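Local coordinates for protein PlaB phospholipase (Legionella pneumophila, PDB 6ZTI) that probably hydrolyses phospholipids as an alpha/beta-hydrolase virulence factor, and binds NAD(H), which mediates the tetramerization that controls its activity, at residues B[172-177]-B[230-235]; B[178-183]-B[254-259]; B[372-377]-B[407-412]. All blocks are in the same frame, centred on the assembly; numbering follows the deposited sequence.

How the interactions relate
Interactions 1 and 2 form a neighbouring pair, their centres 11 Å apart, and both draw on helix 171-180. Their segments cross along the chain: the helix supplies 172-177 and then 178-183, after which the chain supplies 230-235 and 254-259. Leu232 packs on Leu181 between them, and Lys234 and Glu178 form a long, weak ion pair. One helix thus faces both the parallel sheet of the hydrolase fold, through the approach to strand 257-261, and the mixed sheet, through strand 231-238. Interaction 3 follows later in sequence, its centre 27 and 30 Å from the other two, at a dinucleotide pocket shared with a second subunit.

Interaction 1: residues B[172-177]-B[230-235]; sequences MSWQLN and YSLLKL
The phenol of Tyr230 reaches the last turns of helix 171-180 and donates a hydrogen bond from OH to the carbonyl O of Asn177, 2.8 Å away. The hydroxyl arrives from the side of the carbonyl, with a C=O...donor angle of 116°, and is tilted 17° from the carbonyl plane. Asn177 O in turn lies at the edge of the tyrosine ring, close to the ring plane. The same hydroxyl rests against CB of Asn177 at 3.5 Å, so it is bonded to the backbone and packed on the first carbon of the side chain. Tyr230 achieves this with CG set between its own backbone N and carbonyl carbon (chi1 55°), which sends the ring out ahead of the strand toward the helix.

The amide of Asn177 takes no part in that bond. It is turned to other partners, with OD1 accepting from Arg107 and ND2 donating to the carbonyl of Asn133, and its plane is steeply inclined to the tyrosine ring. One helical residue therefore ties together three other places in the chain, Tyr230, Arg107 and Asn133.

One helical turn earlier, Trp174 makes the apolar half of the contact. Its indole points off the helix, CG lying opposite the backbone N, until CZ2 meets CD1 of Leu232 at 3.9 Å. The two side chains cross at about a right angle, and the methyl comes obliquely to the ring system.

The contact is buried, and it joins a helix of the hydrolase fold to the first strand of the mixed sheet. Strand 231-238 runs there between strands 245-252 and 452-463, and Met454 of the latter packs against Trp174, Tyr230 and Leu232, while His134 meets the Tyr230 ring edge-to-face.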
loop_
_atom_site.group_PDB
_atom_site.type_symbol
_atom_site.label_atom_id
_atom_site.label_comp_id
_atom_site.label_asym_id
_atom_site.label_seq_id
_atom_site.Cartn_x
_atom_site.Cartn_y
_atom_site.Cartn_z
ATOM N N MET B 172 9.904 19.011 -2.841
ATOM C CA MET B 172 9.500 20.397 -3.054
ATOM C C MET B 172 10.470 21.367 -2.383
ATOM O O MET B 172 10.897 22.354 -2.999
ATOM C CB MET B 172 8.075 20.613 -2.562
ATOM C CG MET B 172 7.053 20.057 -3.513
ATOM S SD MET B 172 5.369 20.248 -2.925
ATOM C CE MET B 172 5.366 19.074 -1.577
ATOM N N SER B 173 10.845 21.106 -1.128
ATOM C CA SER B 173 11.793 22.000 -0.475
ATOM C C SER B 173 13.173 21.922 -1.130
ATOM O O SER B 173 13.873 22.939 -1.240
ATOM C CB SER B 173 11.874 21.695 1.018
ATOM O OG SER B 173 12.478 20.444 1.243
ATOM N N TRP B 174 13.582 20.733 -1.593
ATOM C CA TRP B 174 14.838 20.632 -2.338
ATOM C C TRP B 174 14.834 21.569 -3.536
ATOM O O TRP B 174 15.802 22.299 -3.776
ATOM C CB TRP B 174 15.061 19.193 -2.806
ATOM C CG TRP B 174 16.397 18.963 -3.510
ATOM C CD1 TRP B 174 16.727 19.309 -4.789
ATOM C CD2 TRP B 174 17.558 18.332 -2.960
ATOM N NE1 TRP B 174 18.019 18.941 -5.066
ATOM C CE2 TRP B 174 18.552 18.341 -3.959
ATOM C CE3 TRP B 174 17.853 17.760 -1.720
ATOM C CZ2 TRP B 174 19.814 17.801 -3.758
ATOM C CZ3 TRP B 174 19.106 17.241 -1.519
ATOM C CH2 TRP B 174 20.071 17.250 -2.540
ATOM N N GLN B 175 13.748 21.539 -4.316
ATOM C CA GLN B 175 13.628 22.398 -5.490
ATOM C C GLN B 175 13.727 23.867 -5.109
ATOM O O GLN B 175 14.456 24.640 -5.745
ATOM C CB GLN B 175 12.303 22.114 -6.202
ATOM C CG GLN B 175 11.976 23.050 -7.372
ATOM C CD GLN B 175 10.686 22.672 -8.068
ATOM O OE1 GLN B 175 9.591 22.976 -7.586
ATOM N NE2 GLN B 175 10.807 22.006 -9.209
ATOM N N LEU B 176 12.990 24.286 -4.080
ATOM C CA LEU B 176 13.048 25.692 -3.694
ATOM C C LEU B 176 14.447 26.072 -3.219
ATOM O O LEU B 176 14.995 27.102 -3.625
ATOM C CB LEU B 176 12.005 25.981 -2.615
ATOM C CG LEU B 176 11.930 27.438 -2.154
ATOM C CD1 LEU B 176 11.554 28.384 -3.298
ATOM C CD2 LEU B 176 10.949 27.584 -1.000
ATOM N N ASN B 177 15.064 25.229 -2.394
ATOM C CA ASN B 177 16.347 25.600 -1.826
ATOM C C ASN B 177 17.468 25.494 -2.844
ATOM O O ASN B 177 18.453 26.237 -2.753
ATOM C CB ASN B 177 16.611 24.733 -0.611
ATOM C CG ASN B 177 15.690 25.074 0.521
ATOM O OD1 ASN B 177 15.026 26.124 0.509
ATOM N ND2 ASN B 177 15.623 24.202 1.500
ATOM N N TYR B 230 23.905 27.382 3.464
ATOM C CA TYR B 230 24.077 25.954 3.234
ATOM C C TYR B 230 24.778 25.752 1.899
ATOM O O TYR B 230 24.863 26.662 1.071
ATOM C CB TYR B 230 22.739 25.207 3.245
ATOM C CG TYR B 230 21.711 25.767 2.275
ATOM C CD1 TYR B 230 20.881 26.805 2.658
ATOM C CD2 TYR B 230 21.561 25.256 0.987
ATOM C CE1 TYR B 230 19.943 27.330 1.804
ATOM C CE2 TYR B 230 20.599 25.782 0.117
ATOM C CZ TYR B 230 19.801 26.826 0.545
ATOM O OH TYR B 230 18.855 27.403 -0.262
ATOM N N SER B 231 25.236 24.525 1.677
ATOM C CA SER B 231 25.908 24.147 0.444
ATOM C C SER B 231 25.181 22.990 -0.215
ATOM O O SER B 231 24.530 22.186 0.454
ATOM C CB SER B 231 27.341 23.743 0.704
ATOM O OG SER B 231 28.125 24.874 1.059
ATOM N N LEU B 232 25.308 22.919 -1.536
ATOM C CA LEU B 232 24.892 21.774 -2.329
ATOM C C LEU B 232 26.151 21.142 -2.914
ATOM O O LEU B 232 26.876 21.792 -3.674
ATOM C CB LEU B 232 23.927 22.191 -3.438
ATOM C CG LEU B 232 23.666 21.151 -4.523
ATOM C CD1 LEU B 232 23.105 19.886 -3.924
ATOM C CD2 LEU B 232 22.718 21.702 -5.574
ATOM N N LEU B 233 26.414 19.891 -2.545
ATOM C CA LEU B 233 27.563 19.130 -3.016
ATOM C C LEU B 233 27.054 18.110 -4.015
ATOM O O LEU B 233 26.193 17.285 -3.683
ATOM C CB LEU B 233 28.282 18.444 -1.859
ATOM C CG LEU B 233 29.334 17.369 -2.170
ATOM C CD1 LEU B 233 30.587 17.955 -2.794
ATOM C CD2 LEU B 233 29.698 16.654 -0.903
ATOM N N LYS B 234 27.564 18.190 -5.239
ATOM C CA LYS B 234 27.246 17.232 -6.287
ATOM C C LYS B 234 28.427 16.287 -6.466
ATOM O O LYS B 234 29.551 16.733 -6.734
ATOM C CB LYS B 234 26.937 17.933 -7.605
ATOM C CG LYS B 234 25.687 18.774 -7.614
ATOM C CD LYS B 234 25.473 19.352 -9.014
ATOM C CE LYS B 234 24.292 20.309 -9.075
ATOM N NZ LYS B 234 22.989 19.614 -8.871
ATOM N N LEU B 235 28.161 14.990 -6.323
ATOM C CA LEU B 235 29.136 13.922 -6.532
ATOM C C LEU B 235 28.644 13.067 -7.686
ATOM O O LEU B 235 27.629 12.370 -7.558
ATOM C CB LEU B 235 29.311 13.058 -5.287
ATOM C CG LEU B 235 29.607 13.773 -3.976
ATOM C CD1 LEU B 235 29.689 12.745 -2.851
ATOM C CD2 LEU B 235 30.889 14.583 -4.092
#

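Interaction 2: residues B[178-183]-B[254-259]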
loop_
_atom_site.group_PDB
_atom_site.type_symbol
_atom_site.label_atom_id
_atom_site.label_comp_id
_atom_site.label_asym_id
_atom_site.label_seq_id
_atom_site.Cartn_x
_atom_site.Cartn_y
_atom_site.Cartn_z
ATOM N N GLU B 178 17.338 24.607 -3.832
ATOM C CA GLU B 178 18.313 24.608 -4.910
ATOM C C GLU B 178 18.178 25.872 -5.744
ATOM O O GLU B 178 19.182 26.479 -6.130
ATOM C CB GLU B 178 18.151 23.360 -5.767
ATOM C CG GLU B 178 19.064 23.362 -6.974
ATOM C CD GLU B 178 19.131 22.023 -7.684
ATOM O OE1 GLU B 178 18.158 21.243 -7.595
ATOM O OE2 GLU B 178 20.167 21.755 -8.330
ATOM N N SER B 179 16.945 26.296 -6.017
ATOM C CA SER B 179 16.749 27.597 -6.648
ATOM C C SER B 179 17.453 28.694 -5.859
ATOM O O SER B 179 18.119 29.560 -6.440
ATOM C CB SER B 179 15.256 27.907 -6.767
ATOM O OG SER B 179 15.030 29.060 -7.564
ATOM N N TRP B 180 17.337 28.664 -4.528
ATOM C CA TRP B 180 17.833 29.774 -3.724
ATOM C C TRP B 180 19.348 29.828 -3.689
ATOM O O TRP B 180 19.900 30.846 -3.256
ATOM C CB TRP B 180 17.250 29.708 -2.309
ATOM C CG TRP B 180 16.041 30.585 -2.184
ATOM C CD1 TRP B 180 14.804 30.348 -2.708
ATOM C CD2 TRP B 180 15.959 31.858 -1.521
ATOM N NE1 TRP B 180 13.959 31.383 -2.405
ATOM C CE2 TRP B 180 14.644 32.329 -1.688
ATOM C CE3 TRP B 180 16.870 32.643 -0.809
ATOM C CZ2 TRP B 180 14.212 33.543 -1.159
ATOM C CZ3 TRP B 180 16.437 33.857 -0.278
ATOM C CH2 TRP B 180 15.126 34.293 -0.458
ATOM N N LEU B 181 20.032 28.778 -4.156
ATOM C CA LEU B 181 21.480 28.856 -4.311
ATOM C C LEU B 181 21.897 30.030 -5.191
ATOM O O LEU B 181 22.977 30.597 -4.992
ATOM C CB LEU B 181 22.020 27.544 -4.888
ATOM C CG LEU B 181 21.947 26.388 -3.894
ATOM C CD1 LEU B 181 22.049 25.066 -4.589
ATOM C CD2 LEU B 181 23.055 26.509 -2.841
ATOM N N ASP B 182 21.065 30.416 -6.154
ATOM C CA ASP B 182 21.405 31.470 -7.104
ATOM C C ASP B 182 21.014 32.870 -6.635
ATOM O O ASP B 182 21.294 33.844 -7.341
ATOM C CB ASP B 182 20.732 31.190 -8.454
ATOM C CG ASP B 182 21.093 29.831 -9.009
ATOM O OD1 ASP B 182 22.297 29.493 -9.010
ATOM O OD2 ASP B 182 20.172 29.096 -9.429
ATOM N N TYR B 183 20.373 33.003 -5.481
ATOM C CA TYR B 183 19.914 34.309 -5.024
ATOM C C TYR B 183 21.067 35.133 -4.454
ATOM O O TYR B 183 21.991 34.602 -3.825
ATOM C CB TYR B 183 18.853 34.151 -3.939
ATOM C CG TYR B 183 17.446 33.824 -4.410
ATOM C CD1 TYR B 183 17.194 32.768 -5.275
ATOM C CD2 TYR B 183 16.359 34.571 -3.952
ATOM C CE1 TYR B 183 15.891 32.465 -5.677
ATOM C CE2 TYR B 183 15.069 34.274 -4.340
ATOM C CZ TYR B 183 14.845 33.229 -5.199
ATOM O OH TYR B 183 13.562 32.968 -5.567
ATOM N N GLN B 254 24.706 32.645 -0.820
ATOM C CA GLN B 254 25.337 33.858 -0.348
ATOM C C GLN B 254 25.148 33.968 1.159
ATOM O O GLN B 254 24.205 33.404 1.712
ATOM C CB GLN B 254 24.741 35.073 -1.049
ATOM C CG GLN B 254 25.035 35.108 -2.536
ATOM C CD GLN B 254 26.516 35.226 -2.818
ATOM O OE1 GLN B 254 27.115 34.364 -3.470
ATOM N NE2 GLN B 254 27.118 36.295 -2.322
ATOM N N PRO B 255 26.038 34.673 1.847
ATOM C CA PRO B 255 25.893 34.818 3.298
ATOM C C PRO B 255 24.555 35.438 3.667
ATOM O O PRO B 255 24.115 36.424 3.067
ATOM C CB PRO B 255 27.056 35.745 3.681
ATOM C CG PRO B 255 28.040 35.631 2.565
ATOM C CD PRO B 255 27.216 35.402 1.335
ATOM N N MET B 256 23.920 34.873 4.686
ATOM C CA MET B 256 22.722 35.456 5.270
ATOM C C MET B 256 22.885 35.555 6.779
ATOM O O MET B 256 23.398 34.632 7.422
ATOM C CB MET B 256 21.472 34.621 4.938
ATOM C CG MET B 256 20.162 35.280 5.383
ATOM S SD MET B 256 18.627 34.426 4.897
ATOM C CE MET B 256 18.743 34.523 3.106
ATOM N N ALA B 257 22.434 36.677 7.337
ATOM C CA ALA B 257 22.432 36.860 8.781
ATOM C C ALA B 257 21.762 35.676 9.467
ATOM O O ALA B 257 20.727 35.179 9.019
ATOM C CB ALA B 257 21.701 38.160 9.138
ATOM N N PHE B 258 22.369 35.217 10.558
ATOM C CA PHE B 258 21.908 34.018 11.245
ATOM C C PHE B 258 22.240 34.148 12.717
ATOM O O PHE B 258 23.409 34.290 13.081
ATOM C CB PHE B 258 22.554 32.756 10.656
ATOM C CG PHE B 258 22.194 31.492 11.386
ATOM C CD1 PHE B 258 20.909 30.997 11.331
ATOM C CD2 PHE B 258 23.141 30.804 12.134
ATOM C CE1 PHE B 258 20.565 29.851 12.002
ATOM C CE2 PHE B 258 22.807 29.662 12.796
ATOM C CZ PHE B 258 21.510 29.181 12.732
ATOM N N GLY B 259 21.221 34.070 13.555
ATOM C CA GLY B 259 21.410 34.161 14.986
ATOM C C GLY B 259 20.608 33.105 15.704
ATOM O O GLY B 259 19.443 32.870 15.383
HETATM O O HOH W 1 22.105 32.522 -2.290
#
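Gln254 passes the carbonyl O of Tyr183 with the aliphatic part of its side chain. Gln254 CB lies 3.9 Å from Tyr183 O, and Gln254 CG comes closer to Tyr183 O, to 3.3 Å. The chain then bends at chi2 (-63°), so CD is already 4.7 Å from Tyr183 O, and the terminal amide continues outward at an exposed position.

The backbone of Gln254 approaches the same carbonyl through a water. Its N donates to the water over 3.0 Å, and the water is placed to donate to Tyr183 O at 2.6 Å and to Trp180 O at 2.9 Å, although more acceptors lie around it than it has protons. Trp180 O also receives the N-H of Tyr183, closing the type I beta turn from Trp180 to Tyr183; the water can thus link both ends of this turn to the chain leading into strand 257-261.

Deeper in, Met256 runs out straight through chi1 and chi2, then bends at chi3 to bring CE obliquely to CZ3 of Trp180 at 4.1 Å. A face of that indole carries the Tyr183 ring in an offset overlap, and Arg107 makes a cation-pi contact with it. The phenol of Tyr183 is held by Asp111.

The chemistry is therefore divided: dispersion joins methionine to indole, while the polar link is relayed by water, with no direct hydrogen bond between the two segments.

Interaction 3: residues B[372-377]-B[407-412]; sequences ALPAGF and PKMQGN. With SND (thionicotinamide-adenine-dinucleotide), chain J.
Met409 presses its terminal methyl against the backbone of the opposite loop: CE lies 3.2 Å from the carbonyl O of Ala372, a close approach for an apolar carbon. Bends at chi2 and chi3 fold the thioether so that its tip, rather than its flank, makes this touch. The same methyl, Met409 CE, reaches CD of Pro374 more loosely, at 4.4 Å. Beyond this one buried methyl the segments part: Gln410, in the type I' turn from Met409 to Asn412, is exposed, and so is Ala375 in the other loop.

On its other side the 372-377 loop grips thionicotinamide-adenine-dinucleotide with backbone N-H groups. Leu373 N donates to the ribose hydroxyl O3D over 3.0 Å, bent to 144° at the hydrogen, whereas Gly376 N donates almost straight (170°) to the phosphate oxygen O2N at 2.9 Å. Gly376 occupies the third position of a type II turn, and the Phe377 ring, following it, turns its edge to the dinucleotide, with CZ 3.7 Å from O4B.

The second subunit completes the site: its Arg333 bonds Leu373 O, its Val330 packs on Met409, and its Tyr205 and Ala207 bond the ligand, consistent with nucleotide-mediated assembly. Within the chain, the loop joins strands 358-364 and 378-383, with helix 397-404 packed against Leu373, Pro374 and Phe377, while 407-412 leads from that helix into strand 412-419.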
loop_
_atom_site.group_PDB
_atom_site.type_symbol
_atom_site.label_atom_id
_atom_site.label_comp_id
_atom_site.label_asym_id
_atom_site.label_seq_id
_atom_site.Cartn_x
_atom_site.Cartn_y
_atom_site.Cartn_z
ATOM N N ALA B 372 34.673 3.471 11.929
ATOM C CA ALA B 372 35.561 4.363 12.664
ATOM C C ALA B 372 34.932 5.703 13.053
ATOM O O ALA B 372 35.649 6.588 13.523
ATOM C CB ALA B 372 36.823 4.620 11.846
ATOM N N LEU B 373 33.627 5.888 12.880
ATOM C CA LEU B 373 33.052 7.179 13.244
ATOM C C LEU B 373 33.204 7.424 14.751
ATOM O O LEU B 373 33.155 6.487 15.545
ATOM C CB LEU B 373 31.583 7.234 12.856
ATOM C CG LEU B 373 31.248 7.599 11.404
ATOM C CD1 LEU B 373 31.520 9.066 11.195
ATOM C CD2 LEU B 373 32.054 6.820 10.392
ATOM N N PRO B 374 33.387 8.672 15.181
ATOM C CA PRO B 374 33.409 8.944 16.627
ATOM C C PRO B 374 32.131 8.461 17.298
ATOM O O PRO B 374 31.037 8.626 16.762
ATOM C CB PRO B 374 33.544 10.467 16.704
ATOM C CG PRO B 374 34.229 10.841 15.435
ATOM C CD PRO B 374 33.673 9.884 14.397
ATOM N N ALA B 375 32.283 7.843 18.475
ATOM C CA ALA B 375 31.131 7.406 19.255
ATOM C C ALA B 375 30.268 8.598 19.652
ATOM O O ALA B 375 30.770 9.580 20.201
ATOM C CB ALA B 375 31.592 6.671 20.505
ATOM N N GLY B 376 28.963 8.496 19.407
ATOM C CA GLY B 376 28.052 9.597 19.663
ATOM C C GLY B 376 27.842 10.547 18.502
ATOM O O GLY B 376 27.188 11.581 18.680
ATOM N N PHE B 377 28.371 10.235 17.315
ATOM C CA PHE B 377 28.230 11.130 16.170
ATOM C C PHE B 377 26.775 11.329 15.747
ATOM O O PHE B 377 26.452 12.348 15.137
ATOM C CB PHE B 377 29.035 10.577 14.986
ATOM C CG PHE B 377 28.325 9.468 14.250
ATOM C CD1 PHE B 377 28.267 8.182 14.779
ATOM C CD2 PHE B 377 27.697 9.716 13.038
ATOM C CE1 PHE B 377 27.590 7.169 14.110
ATOM C CE2 PHE B 377 27.014 8.710 12.372
ATOM C CZ PHE B 377 26.970 7.440 12.890
ATOM N N PRO B 407 45.350 13.248 15.628
ATOM C CA PRO B 407 46.448 12.639 14.865
ATOM C C PRO B 407 46.092 11.285 14.280
ATOM O O PRO B 407 46.415 11.020 13.116
ATOM C CB PRO B 407 47.580 12.537 15.901
ATOM C CG PRO B 407 47.285 13.618 16.877
ATOM C CD PRO B 407 45.791 13.719 16.954
ATOM N N LYS B 408 45.430 10.415 15.049
ATOM C CA LYS B 408 45.181 9.063 14.562
ATOM C C LYS B 408 44.085 9.042 13.505
ATOM O O LYS B 408 44.108 8.201 12.603
ATOM C CB LYS B 408 44.820 8.146 15.727
ATOM C CG LYS B 408 46.009 7.762 16.620
ATOM C CD LYS B 408 45.518 7.126 17.925
ATOM C CE LYS B 408 46.663 6.694 18.831
ATOM N NZ LYS B 408 46.327 6.898 20.276
ATOM N N MET B 409 43.147 9.976 13.565
ATOM C CA MET B 409 42.032 9.957 12.630
ATOM C C MET B 409 42.272 10.826 11.397
ATOM O O MET B 409 41.512 10.719 10.425
ATOM C CB MET B 409 40.770 10.376 13.373
ATOM C CG MET B 409 40.349 9.349 14.427
ATOM S SD MET B 409 39.427 7.997 13.673
ATOM C CE MET B 409 37.864 8.838 13.343
ATOM N N GLN B 410 43.318 11.652 11.411
ATOM C CA GLN B 410 43.844 12.396 10.271
ATOM C C GLN B 410 42.858 13.400 9.698
ATOM O O GLN B 410 43.133 14.008 8.657
ATOM C CB GLN B 410 44.315 11.456 9.159
ATOM C CG GLN B 410 45.318 10.398 9.616
ATOM C CD GLN B 410 45.948 9.650 8.448
ATOM O OE1 GLN B 410 45.752 10.005 7.285
ATOM N NE2 GLN B 410 46.711 8.610 8.756
ATOM N N GLY B 411 41.725 13.610 10.344
ATOM C CA GLY B 411 40.738 14.522 9.815
ATOM C C GLY B 411 39.851 13.936 8.744
ATOM O O GLY B 411 39.052 14.672 8.162
ATOM N N ASN B 412 39.943 12.631 8.482
ATOM C CA ASN B 412 39.246 12.035 7.351
ATOM C C ASN B 412 37.756 11.892 7.614
ATOM O O ASN B 412 37.329 11.495 8.704
ATOM C CB ASN B 412 39.828 10.665 7.010
ATOM C CG ASN B 412 41.225 10.752 6.410
ATOM O OD1 ASN B 412 41.724 11.840 6.112
ATOM N ND2 ASN B 412 41.858 9.595 6.216
HETATM P PA SND J . 25.739 3.301 16.338
HETATM O O1A SND J . 26.628 2.269 15.698
HETATM O O2A SND J . 24.862 2.840 17.446
HETATM O O5B SND J . 24.826 3.974 15.186
HETATM C C5B SND J . 23.879 5.035 15.400
HETATM C C4B SND J . 23.050 5.107 14.140
HETATM O O4B SND J . 23.889 5.440 13.007
HETATM C C3B SND J . 22.377 3.800 13.754
HETATM O O3B SND J . 21.231 4.105 12.986
HETATM C C2B SND J . 23.438 3.125 12.893
HETATM O O2B SND J . 22.857 2.149 12.038
HETATM C C1B SND J . 23.966 4.337 12.120
HETATM N N9A SND J . 25.344 4.212 11.659
HETATM C C8A SND J . 26.407 3.664 12.330
HETATM N N7A SND J . 27.533 3.688 11.657
HETATM C C5A SND J . 27.187 4.294 10.457
HETATM C C6A SND J . 27.931 4.621 9.309
HETATM N N6A SND J . 29.226 4.347 9.164
HETATM N N1A SND J . 27.285 5.248 8.297
HETATM C C2A SND J . 25.983 5.516 8.433
HETATM N N3A SND J . 25.173 5.236 9.458
HETATM C C4A SND J . 25.841 4.624 10.447
HETATM O O3 SND J . 26.554 4.546 16.896
HETATM P PN SND J . 28.004 4.745 17.531
HETATM O O1N SND J . 28.311 3.597 18.416
HETATM O O2N SND J . 28.064 6.117 18.068
HETATM O O5D SND J . 28.902 4.599 16.218
HETATM C C5D SND J . 30.275 5.043 16.200
HETATM C C4D SND J . 31.050 4.189 15.227
HETATM O O4D SND J . 31.277 2.875 15.786
HETATM C C3D SND J . 30.378 3.948 13.878
HETATM O O3D SND J . 31.392 3.911 12.891
HETATM C C2D SND J . 29.765 2.560 14.038
HETATM O O2D SND J . 29.616 1.906 12.782
HETATM C C1D SND J . 30.835 1.892 14.883
HETATM N N1N SND J . 30.275 0.728 15.687
HETATM C C2N SND J . 30.807 -0.492 15.508
HETATM C C3N SND J . 30.383 -1.553 16.285
HETATM C C7N SND J . 30.951 -2.915 16.109
HETATM S S7N SND J . 30.510 -4.162 17.122
HETATM N N7N SND J . 31.805 -3.085 15.122
HETATM C C4N SND J . 29.394 -1.322 17.237
HETATM C C5N SND J . 28.855 -0.060 17.385
HETATM C C6N SND J . 29.311 0.963 16.597
#